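Local atomic coordinates of HicB3 antitoxin (PDB entry 4P78), a protein that acts as the antitoxin of the HicA3-HicB3 toxin-antitoxin system of Yersinia pestis, forming a complex with the toxin HicA3 and probably neutralising it. Residues P4-K9 with I67-L72. Numbering follows the deposited sequence.
Sequences PIFIFK and IDDPRL
A buried packing of one aromatic ring against the capped start of a helix joins strand 2-9, an inner strand of the antiparallel sheet, to helix 70-75. Phe6 carries most of it. With CG anti to its own carbonyl carbon, the ring projects from the strand and receives Leu72 over one face: CD2 of Leu72 lies 3.6 Å from the centroid of the Phe6 ring, only 11° off the normal, a well-centred CH-pi contact. The edge of the same ring meets a carboxylate, Phe6 CE2 lying 3.4 Å from Asp69 OD1, near the ring plane; the slightly positive aromatic hydrogens there probably suit the negatively charged oxygen.

That carboxylate is held firmly. Asp69 is the N-cap, its OD2 accepting from Arg71 N at 3.0 Å through the anti lone pair. The syn lone pairs face the Arg71 side chain, which bends at chi3 (-68°) to bring its guanidinium back side-on, NH1 reaching Asp69 OD1 at 2.7 Å and NE reaching OD2. Three N-H groups thus fix the group that Phe6 abuts. Phe8 adds a lighter touch, its ring edge near Arg71 O. Beyond the pair, Arg71 NH2 hydrogen-bonds OE1 of Gln56 of the HicA3 toxin chain, while Leu72 also packs on Ile78 of the second antitoxin subunit. Here an N-capped helix, its aspartate doubly paired with arginine, packs on a beta-sheet in a HicB-like antitoxin domain, at the interface with the toxin.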
ATOM      1  N   PRO A   4      -5.192  -4.782  -3.521  1.00 25.71           N
ATOM      2  CA  PRO A   4      -4.889  -3.483  -2.914  1.00 24.26           C
ATOM      3  C   PRO A   4      -6.067  -2.977  -2.109  1.00 24.78           C
ATOM      4  O   PRO A   4      -7.215  -3.186  -2.529  1.00 22.89           O
ATOM      5  CB  PRO A   4      -4.644  -2.576  -4.113  1.00 22.01           C
ATOM      6  CG  PRO A   4      -5.454  -3.209  -5.231  1.00 25.87           C
ATOM      7  CD  PRO A   4      -5.449  -4.688  -4.972  1.00 24.83           C
ATOM      8  N   ILE A   5      -5.791  -2.343  -0.974  1.00 21.33           N
ATOM      9  CA  ILE A   5      -6.803  -1.575  -0.252  1.00 21.03           C
ATOM     10  C   ILE A   5      -6.266  -0.173   0.006  1.00 20.87           C
ATOM     11  O   ILE A   5      -5.055   0.022   0.114  1.00 23.96           O
ATOM     12  CB  ILE A   5      -7.208  -2.241   1.087  1.00 22.58           C
ATOM     13  CG1 ILE A   5      -5.979  -2.521   1.952  1.00 21.83           C
ATOM     14  CG2 ILE A   5      -8.017  -3.538   0.835  1.00 22.26           C
ATOM     15  CD1 ILE A   5      -6.322  -2.970   3.371  1.00 23.77           C
ATOM     16  N   PHE A   6      -7.158   0.810   0.057  1.00 20.49           N
ATOM     17  CA  PHE A   6      -6.792   2.169   0.445  1.00 21.07           C
ATOM     18  C   PHE A   6      -7.286   2.346   1.865  1.00 23.59           C
ATOM     19  O   PHE A   6      -8.471   2.128   2.124  1.00 22.49           O
ATOM     20  CB  PHE A   6      -7.433   3.235  -0.465  1.00 21.82           C
ATOM     21  CG  PHE A   6      -6.838   3.334  -1.839  1.00 18.64           C
ATOM     22  CD1 PHE A   6      -5.783   2.525  -2.231  1.00 19.51           C
ATOM     23  CD2 PHE A   6      -7.331   4.260  -2.740  1.00 21.16           C
ATOM     24  CE1 PHE A   6      -5.250   2.636  -3.494  1.00 22.08           C
ATOM     25  CE2 PHE A   6      -6.793   4.379  -4.005  1.00 20.46           C
ATOM     26  CZ  PHE A   6      -5.753   3.568  -4.379  1.00 20.21           C
ATOM     27  N   ILE A   7      -6.409   2.713   2.802  1.00 23.31           N
ATOM     28  CA  ILE A   7      -6.891   2.924   4.153  1.00 22.11           C
ATOM     29  C   ILE A   7      -6.530   4.292   4.728  1.00 27.77           C
ATOM     30  O   ILE A   7      -5.557   4.937   4.326  1.00 27.56           O
ATOM     31  CB  ILE A   7      -6.394   1.826   5.119  1.00 23.69           C
ATOM     32  CG1 ILE A   7      -4.912   1.952   5.402  1.00 28.86           C
ATOM     33  CG2 ILE A   7      -6.726   0.437   4.589  1.00 27.46           C
ATOM     34  CD1 ILE A   7      -4.432   0.943   6.416  1.00 33.50           C
ATOM     35  N   PHE A   8      -7.341   4.704   5.694  1.00 23.83           N
ATOM     36  CA  PHE A   8      -7.319   6.048   6.243  1.00 25.08           C
ATOM     37  C   PHE A   8      -7.442   5.954   7.747  1.00 26.43           C
ATOM     38  O   PHE A   8      -8.187   5.117   8.264  1.00 26.22           O
ATOM     39  CB  PHE A   8      -8.461   6.888   5.665  1.00 22.07           C
ATOM     40  CG  PHE A   8      -8.470   6.935   4.178  1.00 27.28           C
ATOM     41  CD1 PHE A   8      -7.830   7.961   3.501  1.00 26.07           C
ATOM     42  CD2 PHE A   8      -9.101   5.939   3.446  1.00 23.89           C
ATOM     43  CE1 PHE A   8      -7.838   7.998   2.117  1.00 25.31           C
ATOM     44  CE2 PHE A   8      -9.093   5.973   2.069  1.00 21.98           C
ATOM     45  CZ  PHE A   8      -8.454   7.006   1.406  1.00 22.37           C
ATOM     46  N   LYS A   9      -6.707   6.801   8.453  1.00 29.44           N
ATOM     47  CA  LYS A   9      -6.743   6.805   9.914  1.00 32.66           C
ATOM     48  C   LYS A   9      -8.079   7.315  10.463  1.00 31.26           C
ATOM     49  O   LYS A   9      -8.608   8.311   9.981  1.00 32.63           O
ATOM     50  CB  LYS A   9      -5.601   7.655  10.459  1.00 32.76           C
ATOM     51  CG  LYS A   9      -4.689   6.909  11.403  1.00 39.47           C
ATOM     52  CD  LYS A   9      -5.421   6.541  12.659  1.00 40.75           C
ATOM     53  CE  LYS A   9      -4.724   5.414  13.407  1.00 40.80           C
ATOM     54  NZ  LYS A   9      -5.612   4.877  14.479  1.00 43.16           N
ATOM     55  N   ILE A  67      -0.262   4.082  -8.030  1.00 25.80           N
ATOM     56  CA  ILE A  67       0.693   5.158  -7.773  1.00 24.83           C
ATOM     57  C   ILE A  67       0.167   6.482  -8.321  1.00 23.05           C
ATOM     58  O   ILE A  67       0.432   7.534  -7.758  1.00 24.57           O
ATOM     59  CB  ILE A  67       2.077   4.829  -8.380  1.00 21.44           C
ATOM     60  CG1 ILE A  67       2.606   3.540  -7.754  1.00 23.69           C
ATOM     61  CG2 ILE A  67       3.070   5.975  -8.157  1.00 25.03           C
ATOM     62  CD1 ILE A  67       3.705   2.860  -8.555  1.00 24.42           C
ATOM     63  N   ASP A  68      -0.605   6.425  -9.404  1.00 27.19           N
ATOM     64  CA  ASP A  68      -1.192   7.644  -9.967  1.00 28.92           C
ATOM     65  C   ASP A  68      -2.579   8.003  -9.397  1.00 31.83           C
ATOM     66  O   ASP A  68      -3.140   9.034  -9.768  1.00 31.87           O
ATOM     67  CB  ASP A  68      -1.289   7.527 -11.493  1.00 29.89           C
ATOM     68  CG  ASP A  68       0.052   7.745 -12.187  1.00 37.29           C
ATOM     69  OD1 ASP A  68       0.910   8.461 -11.628  1.00 32.91           O
ATOM     70  OD2 ASP A  68       0.242   7.199 -13.295  1.00 38.73           O
ATOM     71  N   ASP A  69      -3.121   7.184  -8.493  1.00 30.50           N
ATOM     72  CA  ASP A  69      -4.477   7.420  -7.956  1.00 24.61           C
ATOM     73  C   ASP A  69      -4.496   8.587  -6.977  1.00 26.62           C
ATOM     74  O   ASP A  69      -3.954   8.506  -5.870  1.00 29.10           O
ATOM     75  CB  ASP A  69      -5.024   6.155  -7.279  1.00 26.27           C
ATOM     76  CG  ASP A  69      -6.544   6.178  -7.112  1.00 25.68           C
ATOM     77  OD1 ASP A  69      -7.179   5.125  -7.322  1.00 25.90           O
ATOM     78  OD2 ASP A  69      -7.108   7.239  -6.772  1.00 25.48           O
ATOM     79  N   PRO A  70      -5.150   9.683  -7.376  1.00 31.22           N
ATOM     80  CA  PRO A  70      -5.210  10.912  -6.580  1.00 30.75           C
ATOM     81  C   PRO A  70      -5.870  10.734  -5.217  1.00 29.42           C
ATOM     82  O   PRO A  70      -5.631  11.551  -4.334  1.00 33.21           O
ATOM     83  CB  PRO A  70      -6.042  11.854  -7.454  1.00 28.12           C
ATOM     84  CG  PRO A  70      -6.819  10.962  -8.335  1.00 35.60           C
ATOM     85  CD  PRO A  70      -5.944   9.785  -8.610  1.00 28.48           C
ATOM     86  N   ARG A  71      -6.671   9.685  -5.045  1.00 30.31           N
ATOM     87  CA  ARG A  71      -7.370   9.471  -3.777  1.00 30.65           C
ATOM     88  C   ARG A  71      -6.369   9.211  -2.659  1.00 31.72           C
ATOM     89  O   ARG A  71      -6.609   9.563  -1.509  1.00 31.98           O
ATOM     90  CB  ARG A  71      -8.369   8.316  -3.890  1.00 25.03           C
ATOM     91  CG  ARG A  71      -9.536   8.635  -4.802  1.00 29.31           C
ATOM     92  CD  ARG A  71     -10.429   7.430  -5.007  1.00 28.52           C
ATOM     93  NE  ARG A  71      -9.770   6.379  -5.771  1.00 26.34           N
ATOM     94  CZ  ARG A  71     -10.366   5.249  -6.137  1.00 25.65           C
ATOM     95  NH1 ARG A  71      -9.703   4.327  -6.835  1.00 22.64           N
ATOM     96  NH2 ARG A  71     -11.625   5.034  -5.788  1.00 23.99           N
ATOM     97  N   LEU A  72      -5.231   8.621  -2.997  1.00 28.56           N
ATOM     98  CA  LEU A  72      -4.200   8.418  -1.985  1.00 33.36           C
ATOM     99  C   LEU A  72      -3.662   9.767  -1.500  1.00 35.91           C
ATOM    100  O   LEU A  72      -3.610  10.022  -0.296  1.00 40.32           O
ATOM    101  CB  LEU A  72      -3.076   7.536  -2.524  1.00 29.57           C
ATOM    102  CG  LEU A  72      -3.498   6.066  -2.666  1.00 31.73           C
ATOM    103  CD1 LEU A  72      -2.395   5.211  -3.281  1.00 24.79           C
ATOM    104  CD2 LEU A  72      -3.972   5.479  -1.324  1.00 24.87           C
TER